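Local coordinates for protein PML (Homo sapiens, PDB 6IMQ), which probably scaffolds PML nuclear bodies, whose assembly is regulated by oligomerization through its zinc-binding B1-box, at residues Asp20-Cys26 with Lys43-Leu49. Numbering follows the deposited sequence.
With ZN (zinc ion), chain I.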
loop_
_atom_site.group_PDB
_atom_site.type_symbol
_atom_site.label_atom_id
_atom_site.label_comp_id
_atom_site.label_asym_id
_atom_site.label_seq_id
_atom_site.Cartn_x
_atom_site.Cartn_y
_atom_site.Cartn_z
ATOM N N ASP B 20 -3.889 -2.463 -8.633
ATOM C CA ASP B 20 -4.509 -1.768 -7.515
ATOM C C ASP B 20 -3.726 -1.910 -6.225
ATOM O O ASP B 20 -4.017 -1.189 -5.266
ATOM C CB ASP B 20 -5.932 -2.281 -7.287
ATOM C CG ASP B 20 -6.862 -1.929 -8.422
ATOM O OD1 ASP B 20 -6.774 -0.799 -8.949
ATOM O OD2 ASP B 20 -7.684 -2.793 -8.784
ATOM N N PHE B 21 -2.754 -2.812 -6.164
ATOM C CA PHE B 21 -2.013 -3.085 -4.953
ATOM C C PHE B 21 -0.545 -3.252 -5.289
ATOM O O PHE B 21 -0.164 -3.593 -6.410
ATOM C CB PHE B 21 -2.546 -4.327 -4.242
ATOM C CG PHE B 21 -3.931 -4.161 -3.742
ATOM C CD1 PHE B 21 -5.015 -4.360 -4.575
ATOM C CD2 PHE B 21 -4.150 -3.775 -2.434
ATOM C CE1 PHE B 21 -6.299 -4.192 -4.107
ATOM C CE2 PHE B 21 -5.426 -3.604 -1.955
ATOM C CZ PHE B 21 -6.508 -3.808 -2.790
ATOM N N TRP B 22 0.271 -2.944 -4.295
ATOM C CA TRP B 22 1.714 -3.108 -4.350
ATOM C C TRP B 22 2.095 -3.965 -3.160
ATOM O O TRP B 22 1.706 -3.665 -2.024
ATOM C CB TRP B 22 2.432 -1.765 -4.307
ATOM C CG TRP B 22 3.920 -1.856 -4.116
ATOM C CD1 TRP B 22 4.612 -1.581 -2.976
ATOM C CD2 TRP B 22 4.899 -2.226 -5.097
ATOM N NE1 TRP B 22 5.960 -1.754 -3.181
ATOM C CE2 TRP B 22 6.163 -2.148 -4.477
ATOM C CE3 TRP B 22 4.828 -2.612 -6.438
ATOM C CZ2 TRP B 22 7.343 -2.451 -5.149
ATOM C CZ3 TRP B 22 6.003 -2.908 -7.104
ATOM C CH2 TRP B 22 7.243 -2.824 -6.461
ATOM N N CYS B 23 2.822 -5.037 -3.413
ATOM C CA CYS B 23 3.325 -5.881 -2.344
ATOM C C CYS B 23 4.774 -5.511 -2.056
ATOM O O CYS B 23 5.623 -5.550 -2.954
ATOM C CB CYS B 23 3.220 -7.361 -2.688
ATOM S SG CYS B 23 3.865 -8.314 -1.319
ATOM N N PHE B 24 5.061 -5.190 -0.795
ATOM C CA PHE B 24 6.405 -4.766 -0.429
ATOM C C PHE B 24 7.398 -5.925 -0.410
ATOM O O PHE B 24 8.593 -5.707 -0.632
ATOM C CB PHE B 24 6.371 -4.073 0.934
ATOM C CG PHE B 24 5.668 -2.755 0.919
ATOM C CD1 PHE B 24 6.246 -1.671 0.291
ATOM C CD2 PHE B 24 4.432 -2.592 1.525
ATOM C CE1 PHE B 24 5.618 -0.450 0.263
ATOM C CE2 PHE B 24 3.797 -1.369 1.504
ATOM C CZ PHE B 24 4.393 -0.293 0.868
ATOM N N GLU B 25 6.941 -7.151 -0.154
ATOM C CA GLU B 25 7.892 -8.256 -0.102
ATOM C C GLU B 25 8.034 -8.978 -1.440
ATOM O O GLU B 25 9.137 -9.417 -1.785
ATOM C CB GLU B 25 7.494 -9.242 0.999
ATOM C CG GLU B 25 7.909 -8.776 2.397
ATOM C CD GLU B 25 6.723 -8.561 3.325
ATOM O OE1 GLU B 25 6.660 -9.236 4.373
ATOM O OE2 GLU B 25 5.854 -7.727 2.999
ATOM N N CYS B 26 6.949 -9.109 -2.210
ATOM C CA CYS B 26 7.092 -9.622 -3.568
ATOM C C CYS B 26 7.697 -8.572 -4.503
ATOM O O CYS B 26 8.334 -8.930 -5.498
ATOM C CB CYS B 26 5.739 -10.068 -4.137
ATOM S SG CYS B 26 4.882 -11.439 -3.341
ATOM N N LYS B 43 1.437 -14.115 3.547
ATOM C CA LYS B 43 1.274 -13.077 4.567
ATOM C C LYS B 43 2.392 -12.057 4.335
ATOM O O LYS B 43 3.463 -12.139 4.940
ATOM C CB LYS B 43 1.284 -13.654 5.997
ATOM C CG LYS B 43 2.328 -14.722 6.291
ATOM C CD LYS B 43 1.691 -16.103 6.499
ATOM C CE LYS B 43 1.809 -16.602 7.944
ATOM N NZ LYS B 43 3.024 -17.434 8.206
ATOM N N HIS B 44 2.135 -11.105 3.439
ATOM C CA HIS B 44 3.100 -10.083 3.065
ATOM C C HIS B 44 2.548 -8.699 3.379
ATOM O O HIS B 44 1.343 -8.456 3.245
ATOM C CB HIS B 44 3.431 -10.146 1.566
ATOM C CG HIS B 44 4.297 -11.304 1.172
ATOM N ND1 HIS B 44 4.662 -11.539 -0.137
ATOM C CD2 HIS B 44 4.882 -12.280 1.905
ATOM C CE1 HIS B 44 5.427 -12.612 -0.194
ATOM N NE2 HIS B 44 5.578 -13.083 1.030
ATOM N N GLU B 45 3.430 -7.790 3.794
ATOM C CA GLU B 45 3.075 -6.379 3.832
ATOM C C GLU B 45 2.784 -5.891 2.421
ATOM O O GLU B 45 3.582 -6.099 1.502
ATOM C CB GLU B 45 4.210 -5.555 4.432
ATOM C CG GLU B 45 4.143 -5.322 5.917
ATOM C CD GLU B 45 5.125 -4.250 6.353
ATOM O OE1 GLU B 45 6.341 -4.405 6.095
ATOM O OE2 GLU B 45 4.679 -3.239 6.933
ATOM N N ALA B 46 1.653 -5.219 2.251
ATOM C CA ALA B 46 1.268 -4.702 0.946
ATOM C C ALA B 46 0.360 -3.513 1.173
ATOM O O ALA B 46 -0.172 -3.312 2.272
ATOM C CB ALA B 46 0.575 -5.767 0.091
ATOM N N ARG B 47 0.163 -2.736 0.121
ATOM C CA ARG B 47 -0.659 -1.557 0.270
ATOM C C ARG B 47 -1.489 -1.279 -0.970
ATOM O O ARG B 47 -1.080 -1.606 -2.092
ATOM C CB ARG B 47 0.206 -0.327 0.574
ATOM C CG ARG B 47 0.984 0.187 -0.614
ATOM C CD ARG B 47 1.050 1.679 -0.437
ATOM N NE ARG B 47 2.079 2.371 -1.183
ATOM C CZ ARG B 47 1.812 3.263 -2.128
ATOM N NH1 ARG B 47 0.555 3.544 -2.451
ATOM N NH2 ARG B 47 2.803 3.875 -2.748
ATOM N N PRO B 48 -2.650 -0.655 -0.792
ATOM C CA PRO B 48 -3.353 -0.080 -1.940
ATOM C C PRO B 48 -2.481 0.966 -2.610
ATOM O O PRO B 48 -1.638 1.603 -1.977
ATOM C CB PRO B 48 -4.610 0.545 -1.321
ATOM C CG PRO B 48 -4.767 -0.153 0.027
ATOM C CD PRO B 48 -3.352 -0.400 0.480
ATOM N N LEU B 49 -2.673 1.120 -3.911
ATOM C CA LEU B 49 -2.070 2.220 -4.640
ATOM C C LEU B 49 -2.959 3.447 -4.490
ATOM O O LEU B 49 -4.186 3.333 -4.432
ATOM C CB LEU B 49 -1.891 1.866 -6.113
ATOM C CG LEU B 49 -0.844 0.793 -6.400
ATOM C CD1 LEU B 49 -0.993 0.431 -7.892
ATOM C CD2 LEU B 49 0.560 1.200 -6.099
HETATM ZN ZN ZN I . 3.675 -10.595 -1.731
HETATM O O HOH W 1 -6.053 1.255 -5.462
#
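His-44 and Glu-25 meet beside the zinc ion of a B-box zinc finger, where the knuckle Cys-23 to Cys-26 faces the loop leading into strand 46-48. His-44 ND1 binds the metal at 2.1 Å; Cys-23 SG, Cys-26 SG and His-38 NE2, from helix 32-41, complete the Cys2His2 site. Cys-26 SG lies in the imidazole plane at the ring edge, while Glu-25 CB sits over one face in a CH-pi contact, 3.9 Å from the ring centroid. The metal bond fixes the ring at ND1, and Glu-25 CB packs against one face. Cys-26 N donates an almost straight bond (173°) to Cys-23 SG, tightening the knuckle and probably tempering the thiolate charge. Bent at chi2 (118°), Glu-25 turns its carboxylate back to Glu-45 N, but the resulting bond from N to OE2 is weak and strongly angled. From there strands 21-23 and 46-48 run antiparallel, with Trp-22 and Arg-47 forming the hydrogen-bonded pair through both N-H and C=O groups. Phe-24 N extends the pairing by bonding to Glu-45 O at 2.9 Å. Its ring crosses the Arg-47 chain, CZ lying 3.7 Å from Arg-47 CG, and takes Trp-22 CD1 over one face; ring and guanidinium planes are 40° apart. Arg-47 NE is buried without a polar partner, whereas NH1 bonds to Pro-48 O and to Gln-4 of the second subunit. Trp-22 NE1 likewise bonds to Asp-7 O of that subunit, so the polar ends of Trp-22 and Arg-47 both reach the second subunit. At the far end Leu-49 N donates to Asp-20 O at 3.0 Å from above the carbonyl plane, and one water bridges Asp-20 O and Leu-49 O.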